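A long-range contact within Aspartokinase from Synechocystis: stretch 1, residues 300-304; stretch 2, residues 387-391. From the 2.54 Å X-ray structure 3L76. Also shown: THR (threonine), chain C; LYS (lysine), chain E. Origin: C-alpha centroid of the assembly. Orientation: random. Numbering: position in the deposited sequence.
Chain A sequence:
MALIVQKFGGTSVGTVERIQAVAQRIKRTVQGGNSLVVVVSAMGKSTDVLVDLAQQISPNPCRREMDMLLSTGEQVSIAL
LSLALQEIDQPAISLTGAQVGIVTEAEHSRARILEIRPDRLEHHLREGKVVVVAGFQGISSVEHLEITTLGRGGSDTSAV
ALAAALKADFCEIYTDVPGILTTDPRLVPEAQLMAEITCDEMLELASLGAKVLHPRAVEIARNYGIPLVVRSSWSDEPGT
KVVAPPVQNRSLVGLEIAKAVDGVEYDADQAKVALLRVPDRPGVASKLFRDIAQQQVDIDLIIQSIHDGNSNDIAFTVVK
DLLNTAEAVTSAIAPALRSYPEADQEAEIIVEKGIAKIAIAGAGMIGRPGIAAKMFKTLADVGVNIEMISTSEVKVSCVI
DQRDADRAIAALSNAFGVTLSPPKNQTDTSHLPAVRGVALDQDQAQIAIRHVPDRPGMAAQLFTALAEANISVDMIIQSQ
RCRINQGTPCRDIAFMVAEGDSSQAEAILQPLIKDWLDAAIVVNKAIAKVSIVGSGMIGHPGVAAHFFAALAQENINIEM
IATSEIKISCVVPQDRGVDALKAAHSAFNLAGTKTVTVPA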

# COMPACT_ATOMS: atom_id res chain seq x y z
N ASP A 300 -24.29 12.86 44.90
CA ASP A 300 -23.77 13.03 43.55
C ASP A 300 -22.30 13.46 43.52
O ASP A 300 -21.42 12.62 43.56
N LEU A 301 -22.05 14.77 43.43
CA LEU A 301 -20.69 15.29 43.42
C LEU A 301 -19.99 15.17 44.78
O LEU A 301 -20.56 15.47 45.83
N ILE A 302 -18.74 14.72 44.75
CA ILE A 302 -17.85 14.89 45.89
C ILE A 302 -16.56 15.56 45.40
O ILE A 302 -15.83 15.03 44.55
N ILE A 303 -16.30 16.74 45.93
CA ILE A 303 -15.14 17.52 45.52
C ILE A 303 -14.24 17.89 46.71
O ILE A 303 -14.67 18.52 47.68
N GLN A 304 -13.00 17.47 46.65
CA GLN A 304 -12.02 17.89 47.63
C GLN A 304 -10.71 18.25 46.96
O GLN A 304 -9.99 17.38 46.48
N GLU A 387 -17.70 27.94 39.73
CA GLU A 387 -17.58 27.86 41.17
C GLU A 387 -16.79 26.63 41.59
O GLU A 387 -15.81 26.74 42.30
N MET A 388 -17.22 25.47 41.12
CA MET A 388 -16.50 24.25 41.40
C MET A 388 -16.19 23.45 40.13
O MET A 388 -16.84 23.63 39.10
N ILE A 389 -15.22 22.55 40.23
CA ILE A 389 -14.79 21.72 39.11
C ILE A 389 -14.43 20.31 39.53
O ILE A 389 -13.73 20.12 40.51
N SER A 390 -14.89 19.34 38.75
CA SER A 390 -14.63 17.93 39.02
C SER A 390 -14.51 17.15 37.70
O SER A 390 -15.43 17.16 36.87
N THR A 391 -13.38 16.47 37.53
CA THR A 391 -13.18 15.62 36.37
C THR A 391 -13.30 14.11 36.65
O THR A 391 -12.96 13.62 37.73

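No hydrogen bond joins these two stretches, although each contributes a strand segment; they meet mainly through side chains, and the first stretch carries a bound ligand at each end. Ile 303 is the hub. Its CA-to-CB bond points toward the second stretch, and with chi1 m and chi2 t the extended side chain carries CD1 to 3.8 Å from Met 388 CB, an apolar contact, and to 3.9 Å from Ser 390 CB. Ile 303 CG2 also approaches backbone, lying 3.8 Å from Ile 389 O. Leu 301, two residues earlier and also pointing toward the partner, adopts m, t and places CD2 3.9 Å from Ser 390 CB, so that this small residue receives both aliphatic chains. Met 388 (m, t, m) and Ser 390 (t) point inward from their strand; Ser 390 OG is hydrogen-bonded elsewhere in the structure. The alternation of a strand turns Ile 302 and Ile 389, both m, t, away from the interface. Asp 300 and Gln 304 do not touch the second stretch but hold the ligands: lysine NZ donates to Asp 300 O (2.7 Å), while threonine OG1 donates to Gln 304 OE1 (2.7 Å) and accepts a weak bond from Gln 304 NE2 (3.0 Å).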

# COMPACT_ATOMS: atom_id res chain seq x y z
CB ASP A 300 -24.60 14.05 42.77
CG ASP A 300 -24.11 14.21 41.34
OD1 ASP A 300 -23.48 13.26 40.85
OD2 ASP A 300 -24.34 15.28 40.73
CB LEU A 301 -20.68 16.76 42.98
CG LEU A 301 -20.81 17.11 41.50
CD1 LEU A 301 -21.20 18.57 41.33
CD2 LEU A 301 -19.51 16.80 40.74
CB ILE A 302 -17.54 13.55 46.60
CG1 ILE A 302 -18.84 12.85 46.99
CG2 ILE A 302 -16.64 13.79 47.83
CD1 ILE A 302 -18.61 11.54 47.71
CB ILE A 303 -15.58 18.80 44.76
CG1 ILE A 303 -16.57 18.44 43.65
CG2 ILE A 303 -14.37 19.57 44.22
CD1 ILE A 303 -17.00 19.63 42.80
CB GLN A 304 -11.80 16.81 48.67
CG GLN A 304 -10.78 17.21 49.75
CD GLN A 304 -10.46 16.06 50.67
OE1 GLN A 304 -11.34 15.51 51.36
NE2 GLN A 304 -9.19 15.68 50.70
CB GLU A 387 -18.97 27.86 41.83
CG GLU A 387 -19.75 29.12 41.54
CD GLU A 387 -21.06 29.22 42.31
OE1 GLU A 387 -21.26 28.42 43.26
OE2 GLU A 387 -21.87 30.10 41.96
CB MET A 388 -17.31 23.40 42.39
CG MET A 388 -17.44 24.03 43.75
SD MET A 388 -17.86 22.83 45.03
CE MET A 388 -19.54 22.42 44.58
CB ILE A 389 -13.56 22.32 38.34
CG1 ILE A 389 -13.83 23.75 37.90
CG2 ILE A 389 -13.23 21.47 37.08
CD1 ILE A 389 -12.60 24.46 37.35
CB SER A 390 -15.75 17.34 39.87
OG SER A 390 -15.49 15.99 40.21
CB THR A 391 -11.83 15.87 35.67
OG1 THR A 391 -10.76 15.71 36.61
CG2 THR A 391 -11.80 17.26 35.09
N THR C . -7.53 13.70 54.54
CA THR C . -8.87 13.39 55.06
C THR C . -9.17 11.90 55.03
O THR C . -8.34 11.10 54.55
CB THR C . -9.97 14.17 54.31
OG1 THR C . -9.98 13.79 52.92
CG2 THR C . -9.71 15.66 54.40
OXT THR C . -10.22 11.47 55.52
N LYS E . -24.02 8.07 44.94
CA LYS E . -22.96 7.34 45.61
C LYS E . -23.02 7.60 47.12
O LYS E . -23.85 8.39 47.60
CB LYS E . -21.58 7.71 45.04
CG LYS E . -21.25 9.22 45.06
CD LYS E . -19.85 9.49 44.47
CE LYS E . -19.84 9.40 42.95
NZ LYS E . -20.89 10.31 42.36
OXT LYS E . -22.28 7.00 47.90